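Local coordinates for CheC domain protein (Shewanella loihica PV-4, PDB 3IIC) that belongs to the CheX family of the CheC-like chemotaxis phosphatases and may act on a phosphorylated response regulator in chemotaxis, at residues I60-E63 / E64-L68; E84-T87 / D88-E92. All coordinates share one frame; numbering follows the deposited sequence.

Contact 1: I60-E63 / E64-L68; sequences ITFE and ETLIL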
ATOM      1  N   ILE A  60       5.522  -2.354  -6.465  1.00 35.63           N
ATOM      2  CA  ILE A  60       6.749  -2.186  -7.248  1.00 35.66           C
ATOM      3  C   ILE A  60       7.660  -1.320  -6.346  1.00 35.93           C
ATOM      4  O   ILE A  60       7.311  -0.183  -6.048  1.00 34.55           O
ATOM      5  CB  ILE A  60       6.546  -1.456  -8.612  1.00 35.40           C
ATOM      6  CG1 ILE A  60       5.459  -2.132  -9.500  1.00 36.78           C
ATOM      7  CG2 ILE A  60       7.881  -1.391  -9.320  1.00 33.87           C
ATOM      8  CD1 ILE A  60       5.095  -1.344 -10.789  1.00 34.58           C
ATOM      9  N   THR A  61       8.797  -1.885  -5.938  1.00 35.87           N
ATOM     10  CA  THR A  61       9.749  -1.260  -5.029  1.00 36.48           C
ATOM     11  C   THR A  61      11.064  -0.998  -5.756  1.00 36.82           C
ATOM     12  O   THR A  61      11.544  -1.872  -6.483  1.00 37.61           O
ATOM     13  CB  THR A  61      10.016  -2.214  -3.845  1.00 36.20           C
ATOM     14  OG1 THR A  61       8.790  -2.393  -3.132  1.00 36.05           O
ATOM     15  CG2 THR A  61      11.077  -1.665  -2.900  1.00 34.07           C
ATOM     16  N   PHE A  62      11.632   0.195  -5.538  1.00 37.02           N
ATOM     17  CA  PHE A  62      12.933   0.602  -6.108  1.00 36.15           C
ATOM     18  C   PHE A  62      13.955   0.932  -5.047  1.00 36.13           C
ATOM     19  O   PHE A  62      13.617   1.514  -4.019  1.00 36.01           O
ATOM     20  CB  PHE A  62      12.781   1.871  -6.941  1.00 36.78           C
ATOM     21  CG  PHE A  62      11.915   1.711  -8.137  1.00 36.15           C
ATOM     22  CD1 PHE A  62      10.530   1.895  -8.037  1.00 38.79           C
ATOM     23  CD2 PHE A  62      12.462   1.353  -9.360  1.00 37.79           C
ATOM     24  CE1 PHE A  62       9.708   1.748  -9.168  1.00 39.98           C
ATOM     25  CE2 PHE A  62      11.647   1.191 -10.496  1.00 38.65           C
ATOM     26  CZ  PHE A  62      10.282   1.385 -10.402  1.00 39.01           C
ATOM     27  N   GLU A  63      15.218   0.572  -5.318  1.00 36.26           N
ATOM     28  CA  GLU A  63      16.374   1.059  -4.524  1.00 35.84           C
ATOM     29  C   GLU A  63      16.531   2.526  -4.944  1.00 35.28           C
ATOM     30  O   GLU A  63      16.192   2.877  -6.078  1.00 34.79           O
ATOM     31  CB  GLU A  63      17.657   0.248  -4.805  1.00 35.34           C
ATOM     32  CG  GLU A  63      17.553  -1.190  -4.275  1.00 35.25           C
ATOM     33  CD  GLU A  63      18.793  -2.045  -4.524  1.00 35.44           C
ATOM     34  OE1 GLU A  63      19.540  -1.828  -5.506  1.00 34.61           O
ATOM     35  OE2 GLU A  63      18.996  -2.977  -3.735  1.00 36.67           O
ATOM     36  N   GLU A  64      16.971   3.387  -4.026  1.00 35.21           N
ATOM     37  CA  GLU A  64      17.108   4.811  -4.324  1.00 35.29           C
ATOM     38  C   GLU A  64      17.942   5.104  -5.587  1.00 34.97           C
ATOM     39  O   GLU A  64      17.509   5.877  -6.430  1.00 35.94           O
ATOM     40  CB  GLU A  64      17.679   5.588  -3.109  1.00 35.83           C
ATOM     41  CG  GLU A  64      17.895   7.087  -3.415  1.00 36.22           C
ATOM     42  CD  GLU A  64      18.250   7.929  -2.209  1.00 38.27           C
ATOM     43  OE1 GLU A  64      19.220   8.688  -2.311  1.00 42.56           O
ATOM     44  OE2 GLU A  64      17.569   7.860  -1.178  1.00 41.26           O
ATOM     45  N   THR A  65      19.118   4.491  -5.724  1.00 34.88           N
ATOM     46  CA  THR A  65      20.010   4.757  -6.875  1.00 34.43           C
ATOM     47  C   THR A  65      19.339   4.467  -8.225  1.00 34.22           C
ATOM     48  O   THR A  65      19.557   5.190  -9.184  1.00 34.52           O
ATOM     49  CB  THR A  65      21.353   3.985  -6.794  1.00 34.15           C
ATOM     50  OG1 THR A  65      21.066   2.598  -6.620  1.00 36.13           O
ATOM     51  CG2 THR A  65      22.236   4.474  -5.633  1.00 32.22           C
ATOM     52  N   LEU A  66      18.495   3.436  -8.274  1.00 34.60           N
ATOM     53  CA  LEU A  66      17.790   3.062  -9.497  1.00 34.29           C
ATOM     54  C   LEU A  66      16.726   4.086  -9.892  1.00 34.10           C
ATOM     55  O   LEU A  66      16.693   4.500 -11.041  1.00 33.84           O
ATOM     56  CB  LEU A  66      17.161   1.657  -9.377  1.00 34.17           C
ATOM     57  CG  LEU A  66      16.298   1.194 -10.573  1.00 34.48           C
ATOM     58  CD1 LEU A  66      17.029   1.339 -11.938  1.00 32.96           C
ATOM     59  CD2 LEU A  66      15.749  -0.221 -10.352  1.00 33.74           C
ATOM     60  N   ILE A  67      15.856   4.469  -8.955  1.00 34.39           N
ATOM     61  CA  ILE A  67      14.779   5.417  -9.252  1.00 34.35           C
ATOM     62  C   ILE A  67      15.310   6.804  -9.557  1.00 34.81           C
ATOM     63  O   ILE A  67      14.743   7.483 -10.412  1.00 35.16           O
ATOM     64  CB  ILE A  67      13.661   5.456  -8.152  1.00 35.06           C
ATOM     65  CG1 ILE A  67      12.397   6.130  -8.691  1.00 34.52           C
ATOM     66  CG2 ILE A  67      14.176   6.082  -6.824  1.00 34.33           C
ATOM     67  CD1 ILE A  67      11.776   5.424  -9.924  1.00 33.64           C
ATOM     68  N   LEU A  68      16.393   7.218  -8.884  1.00 34.86           N
ATOM     69  CA  LEU A  68      17.038   8.511  -9.192  1.00 35.06           C
ATOM     70  C   LEU A  68      17.718   8.495 -10.583  1.00 35.11           C
ATOM     71  O   LEU A  68      17.739   9.514 -11.243  1.00 34.85           O
ATOM     72  CB  LEU A  68      17.975   8.990  -8.044  1.00 34.70           C
ATOM     73  CG  LEU A  68      17.304   9.191  -6.657  1.00 33.39           C
ATOM     74  CD1 LEU A  68      18.268   9.814  -5.597  1.00 31.17           C
ATOM     75  CD2 LEU A  68      16.047  10.049  -6.778  1.00 32.64           C
TER
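Ile67 lays its CD1 methyl over the centre of one face of the Phe62 ring. The distance from Ile67 CD1 to the ring centroid is 4.0 Å, only 4° off the ring normal, so this is a CH-pi contact. The two side chains cross at about a right angle. With CG1 of Ile67 anti to the backbone N (chi1 -163°) and chi2 bent, the CD1 methyl comes over the ring. Closer to the backbone, Phe62 CB and Ile67 CB meet at 3.9 Å. Leu66 comes to the same ring at its edge, near the ring plane, with Leu66 CD2 lying 3.8 Å from Phe62 CD2.

The chain here turns from the end of strand 54-62 straight into helix 64-75, at 99° between the two short axes. Glu63 holds the N-cap position. Its carbonyl O receives two weak bonds from the first turn. Leu66 N lies 3.2 Å from Glu63 O, and this weak bond is clearly bent. Ile67 N lies 3.3 Å from Glu63 O, in a bond that is also weak but nearly straight. The Glu63 carboxylate is held through OE1 by the backbone N of Thr146. Asp42 accepts a hydrogen bond from Glu64 N. Leu93 of helix 84-107, Val43 and Ala147 also pack on Phe62.

Contact 2: E84-T87 / D88-E92; sequences EEVT and DLVGE
Asp88 is gripped at its backbone by the start of the same helix. Its N gives Glu84 O a bond of 2.8 Å. Thr87 OG1 donates to Glu84 O as well, at 3.1 Å, and both donors come from the same face of the carbonyl plane. Thr87 sets OG1 between its backbone N and carbonyl carbon (chi1 68°), within reach of that oxygen. The planes of the Asp88 and Glu84 carboxylates are 21° apart, with Asp88 OD2 4.5 Å from Glu84 OE2. Their like charges are probably eased by Lys130 of the second subunit, which forms a salt bridge with Asp88 OD1 and a hydrogen bond with Thr87 OG1. A valine in place of Thr87 would probably leave Glu84 O with one bond fewer and Lys130 of the second subunit without one of its partners. Leu89 N continues the pattern to Glu85 O at 3.1 Å. Val90 N bonds to Val86 O, and Val90 CG2 rests 3.3 Å from Val86 O. Gly91 N closes on Thr87 O at 3.1 Å. These four i to i+4 bonds are those of a regular alpha-helix, here the first turns of helix 84-107, which carry part of the subunit interface.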
ATOM      1  N   GLU A  84       8.938  14.578  -3.668  1.00 42.10           N
ATOM      2  CA  GLU A  84       7.612  14.517  -4.224  1.00 41.91           C
ATOM      3  C   GLU A  84       7.633  14.240  -5.724  1.00 41.32           C
ATOM      4  O   GLU A  84       6.764  13.493  -6.180  1.00 41.70           O
ATOM      5  CB  GLU A  84       6.813  15.778  -3.919  1.00 42.35           C
ATOM      6  CG  GLU A  84       5.314  15.562  -4.029  1.00 45.42           C
ATOM      7  CD  GLU A  84       4.516  16.857  -3.989  1.00 48.52           C
ATOM      8  OE1 GLU A  84       3.675  16.987  -3.066  1.00 51.44           O
ATOM      9  OE2 GLU A  84       4.724  17.731  -4.874  1.00 49.22           O
ATOM     10  N   GLU A  85       8.574  14.823  -6.490  1.00 40.28           N
ATOM     11  CA  GLU A  85       8.683  14.542  -7.948  0.50 39.74           C
ATOM     12  C   GLU A  85       8.844  13.041  -8.143  1.00 39.38           C
ATOM     13  O   GLU A  85       8.158  12.443  -8.962  1.00 39.39           O
ATOM     14  CB  GLU A  85       9.879  15.238  -8.653  0.50 39.43           C
ATOM     15  CG  GLU A  85       9.699  16.682  -9.079  0.50 39.20           C
ATOM     16  CD  GLU A  85      10.584  17.041 -10.297  0.50 38.75           C
ATOM     17  OE1 GLU A  85      11.778  16.662 -10.359  0.50 36.85           O
ATOM     18  OE2 GLU A  85      10.069  17.706 -11.215  0.50 38.80           O
ATOM     19  N   VAL A  86       9.770  12.449  -7.373  1.00 38.73           N
ATOM     20  CA  VAL A  86      10.062  11.007  -7.435  1.00 37.68           C
ATOM     21  C   VAL A  86       8.851  10.152  -7.028  1.00 38.21           C
ATOM     22  O   VAL A  86       8.542   9.139  -7.708  1.00 39.00           O
ATOM     23  CB  VAL A  86      11.316  10.608  -6.563  1.00 37.72           C
ATOM     24  CG1 VAL A  86      11.591   9.118  -6.688  1.00 34.13           C
ATOM     25  CG2 VAL A  86      12.567  11.416  -6.960  1.00 34.17           C
ATOM     26  N   THR A  87       8.163  10.540  -5.951  1.00 38.03           N
ATOM     27  CA  THR A  87       6.981   9.788  -5.488  1.00 38.33           C
ATOM     28  C   THR A  87       5.829   9.931  -6.492  1.00 38.81           C
ATOM     29  O   THR A  87       5.099   8.943  -6.729  1.00 38.76           O
ATOM     30  CB  THR A  87       6.501  10.131  -4.068  1.00 38.15           C
ATOM     31  OG1 THR A  87       5.976  11.452  -4.045  1.00 39.79           O
ATOM     32  CG2 THR A  87       7.610   9.950  -3.036  1.00 37.15           C
ATOM     33  N   ASP A  88       5.662  11.118  -7.096  1.00 38.10           N
ATOM     34  CA  ASP A  88       4.670  11.256  -8.202  1.00 38.59           C
ATOM     35  C   ASP A  88       4.950  10.285  -9.379  1.00 38.58           C
ATOM     36  O   ASP A  88       4.023   9.743  -9.961  1.00 36.70           O
ATOM     37  CB  ASP A  88       4.622  12.669  -8.786  1.00 38.54           C
ATOM     38  CG  ASP A  88       3.968  13.679  -7.885  1.00 38.78           C
ATOM     39  OD1 ASP A  88       3.309  13.350  -6.873  1.00 38.66           O
ATOM     40  OD2 ASP A  88       4.093  14.842  -8.263  1.00 40.30           O
ATOM     41  N   LEU A  89       6.235  10.097  -9.705  1.00 39.21           N
ATOM     42  CA  LEU A  89       6.656   9.222 -10.817  1.00 39.52           C
ATOM     43  C   LEU A  89       6.384   7.732 -10.535  1.00 39.80           C
ATOM     44  O   LEU A  89       5.928   6.982 -11.420  1.00 39.01           O
ATOM     45  CB  LEU A  89       8.145   9.467 -11.110  1.00 40.41           C
ATOM     46  CG  LEU A  89       8.837   8.855 -12.328  1.00 41.21           C
ATOM     47  CD1 LEU A  89       9.232   7.448 -12.101  1.00 42.43           C
ATOM     48  CD2 LEU A  89       7.991   9.043 -13.577  1.00 41.45           C
ATOM     49  N   VAL A  90       6.686   7.325  -9.294  1.00 39.53           N
ATOM     50  CA  VAL A  90       6.462   5.968  -8.832  1.00 38.86           C
ATOM     51  C   VAL A  90       4.959   5.641  -8.881  1.00 39.45           C
ATOM     52  O   VAL A  90       4.611   4.560  -9.338  1.00 38.93           O
ATOM     53  CB  VAL A  90       7.141   5.718  -7.438  1.00 39.33           C
ATOM     54  CG1 VAL A  90       6.736   4.366  -6.840  1.00 37.82           C
ATOM     55  CG2 VAL A  90       8.685   5.824  -7.581  1.00 36.61           C
ATOM     56  N   GLY A  91       4.088   6.588  -8.469  1.00 39.75           N
ATOM     57  CA  GLY A  91       2.610   6.413  -8.530  1.00 40.09           C
ATOM     58  C   GLY A  91       2.117   6.237  -9.949  1.00 40.34           C
ATOM     59  O   GLY A  91       1.301   5.354 -10.238  1.00 41.42           O
ATOM     60  N   GLU A  92       2.621   7.084 -10.849  1.00 41.33           N
ATOM     61  CA  GLU A  92       2.317   6.991 -12.287  1.00 41.66           C
ATOM     62  C   GLU A  92       2.806   5.656 -12.878  1.00 41.53           C
ATOM     63  O   GLU A  92       2.062   4.983 -13.557  1.00 41.36           O
ATOM     64  CB  GLU A  92       2.956   8.152 -13.035  1.00 42.03           C
ATOM     65  CG  GLU A  92       2.743   8.115 -14.559  1.00 45.01           C
ATOM     66  CD  GLU A  92       3.405   9.276 -15.264  1.00 48.19           C
ATOM     67  OE1 GLU A  92       3.660  10.298 -14.572  1.00 53.33           O
ATOM     68  OE2 GLU A  92       3.670   9.183 -16.492  1.00 47.91           O
TER

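Contact 1 comes first along the chain and contact 2 follows, their centres about 11 Å apart. Contact 1 joins strand 54-62 of the antiparallel sheet to helix 64-75. Contact 2 lies at the start of the next helix, 84-107. The two contacts touch directly, and the meeting is apolar. Ile67 CG1 lies 3.7 Å from Val86 CG1, and Leu68 CD2 is 3.7 Å from Val86 CG2. Ile67 CD1 also reaches Leu89 CD1. The first turns of both helices therefore share one hydrophobic core with the end of the strand. Both belong to the CheX-like part of the chain. Contact 2 also meets the second subunit, whereas contact 1 stays within its own chain.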